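Local atomic coordinates of peptidyl-prolyl cis-trans isomerase (Hirschia baltica, PDB entry 5EX2), a protein that probably catalyses the cis-trans isomerisation of peptide bonds preceding proline, as a periplasmic cyclophilin of the AquaCyp family. Residues S118-F123 and I129-D134. Sequence-based numbering, arbitrary orientation.
Sequences SQYTGF and IETRQD. With MG (magnesium ion), chain C.
Gln119 reaches across to both Arg132 and Glu130, its amide bridging two opposite charges on one face of the hairpin of strands 119-124 and 127-132, part of a small antiparallel sheet separate from the eight-stranded cyclophilin barrel. Its OE1 takes NH1 of Arg132 at 2.7 Å, lying in the guanidinium plane although the two flat groups are turned 74° apart. Its NE2 gives a more bent bond, 2.9 Å to OE2 of Glu130, arriving from above the carboxylate plane. Glutamine suits this place because one end accepts and the other donates; an alanine here would probably leave NH1 of Arg132 and OE2 of Glu130 without this mate. Glu130 also forms a salt bridge with Arg179.

On the other face, threonine offers the Tyr120 ring a methyl: CG2 of Thr131 sits over it, 3.5 Å from the centroid, in a CH-pi contact. One torsion places both branches, for with OG1 anti to N (chi1 -171°) the hydroxyl donates to Arg132 O. Tyrosine adds a hydroxyl to its flat face: OH donates to Asp134 OD2 (2.5 Å) on its syn lone pair, while Arg100 holds OD1. Tyr120 with Thr131 and Gly122 with Ile129 are antiparallel hydrogen-bonded pairs.

Between Arg132 and Asp134 in sequence, Gln133 sets OE1 3.7 Å from CD1 of Tyr120 and binds magnesium through it, with Gln115 and Glu135; its NE2 donates to Lys117 O, which probably fixes the amide's rotation and presents its oxygen to the metal.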
loop_
_atom_site.group_PDB
_atom_site.type_symbol
_atom_site.label_atom_id
_atom_site.label_comp_id
_atom_site.label_asym_id
_atom_site.label_seq_id
_atom_site.Cartn_x
_atom_site.Cartn_y
_atom_site.Cartn_z
ATOM N N SER A 118 -2.874 8.421 23.086
ATOM C CA SER A 118 -4.155 7.819 22.749
ATOM C C SER A 118 -4.016 6.897 21.565
ATOM O O SER A 118 -4.854 6.026 21.338
ATOM C CB SER A 118 -5.196 8.886 22.440
ATOM O OG SER A 118 -5.503 9.622 23.611
ATOM N N GLN A 119 -2.965 7.116 20.786
ATOM C CA GLN A 119 -2.710 6.317 19.597
ATOM C C GLN A 119 -1.239 5.993 19.506
ATOM O O GLN A 119 -0.418 6.657 20.109
ATOM C CB GLN A 119 -3.172 7.068 18.341
ATOM C CG GLN A 119 -4.673 7.216 18.279
ATOM C CD GLN A 119 -5.192 8.185 17.242
ATOM O OE1 GLN A 119 -6.374 8.492 17.252
ATOM N NE2 GLN A 119 -4.333 8.644 16.327
ATOM N N TYR A 120 -0.901 4.966 18.737
ATOM C CA TYR A 120 0.490 4.719 18.415
ATOM C C TYR A 120 0.523 4.125 17.029
ATOM O O TYR A 120 -0.516 3.735 16.494
ATOM C CB TYR A 120 1.164 3.798 19.449
ATOM C CG TYR A 120 0.696 2.369 19.434
ATOM C CD1 TYR A 120 -0.414 1.962 20.168
ATOM C CD2 TYR A 120 1.389 1.408 18.707
ATOM C CE1 TYR A 120 -0.827 0.632 20.148
ATOM C CE2 TYR A 120 0.981 0.088 18.672
ATOM C CZ TYR A 120 -0.126 -0.302 19.384
ATOM O OH TYR A 120 -0.521 -1.626 19.355
ATOM N N THR A 121 1.730 4.064 16.482
ATOM C CA THR A 121 1.943 3.484 15.181
ATOM C C THR A 121 2.922 2.326 15.273
ATOM O O THR A 121 3.724 2.197 16.206
ATOM C CB THR A 121 2.500 4.492 14.174
ATOM O OG1 THR A 121 3.825 4.874 14.556
ATOM C CG2 THR A 121 1.612 5.736 14.043
ATOM N N GLY A 122 2.866 1.480 14.270
ATOM C CA GLY A 122 3.760 0.347 14.192
ATOM C C GLY A 122 3.561 -0.291 12.846
ATOM O O GLY A 122 3.023 0.331 11.920
ATOM N N PHE A 123 4.031 -1.521 12.730
ATOM C CA PHE A 123 4.000 -2.239 11.461
ATOM C C PHE A 123 3.329 -3.584 11.601
ATOM O O PHE A 123 3.489 -4.279 12.613
ATOM C CB PHE A 123 5.409 -2.460 10.927
ATOM C CG PHE A 123 6.177 -1.195 10.622
ATOM C CD1 PHE A 123 6.080 -0.582 9.386
ATOM C CD2 PHE A 123 7.018 -0.644 11.572
ATOM C CE1 PHE A 123 6.814 0.571 9.101
ATOM C CE2 PHE A 123 7.754 0.507 11.295
ATOM C CZ PHE A 123 7.652 1.105 10.059
ATOM N N ILE A 129 0.763 0.998 10.313
ATOM C CA ILE A 129 -0.522 0.925 10.979
ATOM C C ILE A 129 -0.535 1.951 12.097
ATOM O O ILE A 129 0.473 2.127 12.774
ATOM C CB ILE A 129 -0.796 -0.474 11.568
ATOM C CG1 ILE A 129 -0.681 -1.565 10.499
ATOM C CG2 ILE A 129 -2.159 -0.514 12.263
ATOM C CD1 ILE A 129 -1.789 -1.551 9.480
ATOM N N GLU A 130 -1.648 2.662 12.242
ATOM C CA GLU A 130 -1.897 3.505 13.405
ATOM C C GLU A 130 -3.131 2.961 14.100
ATOM O O GLU A 130 -4.042 2.435 13.473
ATOM C CB GLU A 130 -2.085 4.979 13.014
ATOM C CG GLU A 130 -2.248 5.887 14.201
ATOM C CD GLU A 130 -2.176 7.350 13.851
ATOM O OE1 GLU A 130 -2.363 7.713 12.669
ATOM O OE2 GLU A 130 -1.927 8.135 14.772
ATOM N N THR A 131 -3.160 3.071 15.420
ATOM C CA THR A 131 -4.197 2.399 16.162
ATOM C C THR A 131 -4.564 3.119 17.427
ATOM O O THR A 131 -3.736 3.783 18.023
ATOM C CB THR A 131 -3.751 0.974 16.511
ATOM O OG1 THR A 131 -4.832 0.225 17.066
ATOM C CG2 THR A 131 -2.541 0.949 17.446
ATOM N N ARG A 132 -5.829 2.971 17.805
ATOM C CA ARG A 132 -6.250 3.247 19.167
ATOM C C ARG A 132 -5.619 2.190 20.072
ATOM O O ARG A 132 -5.137 1.155 19.611
ATOM C CB ARG A 132 -7.777 3.262 19.261
ATOM C CG ARG A 132 -8.434 4.222 18.284
ATOM C CD ARG A 132 -8.055 5.663 18.550
ATOM N NE ARG A 132 -8.669 6.158 19.774
ATOM C CZ ARG A 132 -8.527 7.396 20.236
ATOM N NH1 ARG A 132 -7.804 8.289 19.563
ATOM N NH2 ARG A 132 -9.131 7.750 21.355
ATOM N N GLN A 133 -5.576 2.463 21.365
ATOM C CA GLN A 133 -4.824 1.607 22.263
ATOM C C GLN A 133 -5.426 0.218 22.406
ATOM O O GLN A 133 -6.634 0.055 22.544
ATOM C CB GLN A 133 -4.718 2.281 23.633
ATOM C CG GLN A 133 -3.715 3.400 23.623
ATOM C CD GLN A 133 -2.289 2.930 23.452
ATOM O OE1 GLN A 133 -1.995 1.725 23.528
ATOM N NE2 GLN A 133 -1.389 3.870 23.244
ATOM N N ASP A 134 -4.555 -0.788 22.426
ATOM C CA ASP A 134 -4.975 -2.183 22.484
ATOM C C ASP A 134 -5.784 -2.497 23.732
ATOM O O ASP A 134 -6.639 -3.379 23.714
ATOM C CB ASP A 134 -3.743 -3.087 22.418
ATOM C CG ASP A 134 -2.868 -2.756 21.235
ATOM O OD1 ASP A 134 -3.095 -3.303 20.146
ATOM O OD2 ASP A 134 -1.952 -1.925 21.397
HETATM MG MG MG C . -0.919 0.242 25.040
HETATM O O HOH W 1 -6.901 4.796 22.421
HETATM O O HOH W 2 -0.967 2.071 26.484
HETATM O O HOH W 3 0.830 -0.561 26.290
HETATM O O HOH W 4 -0.853 -1.608 23.421
#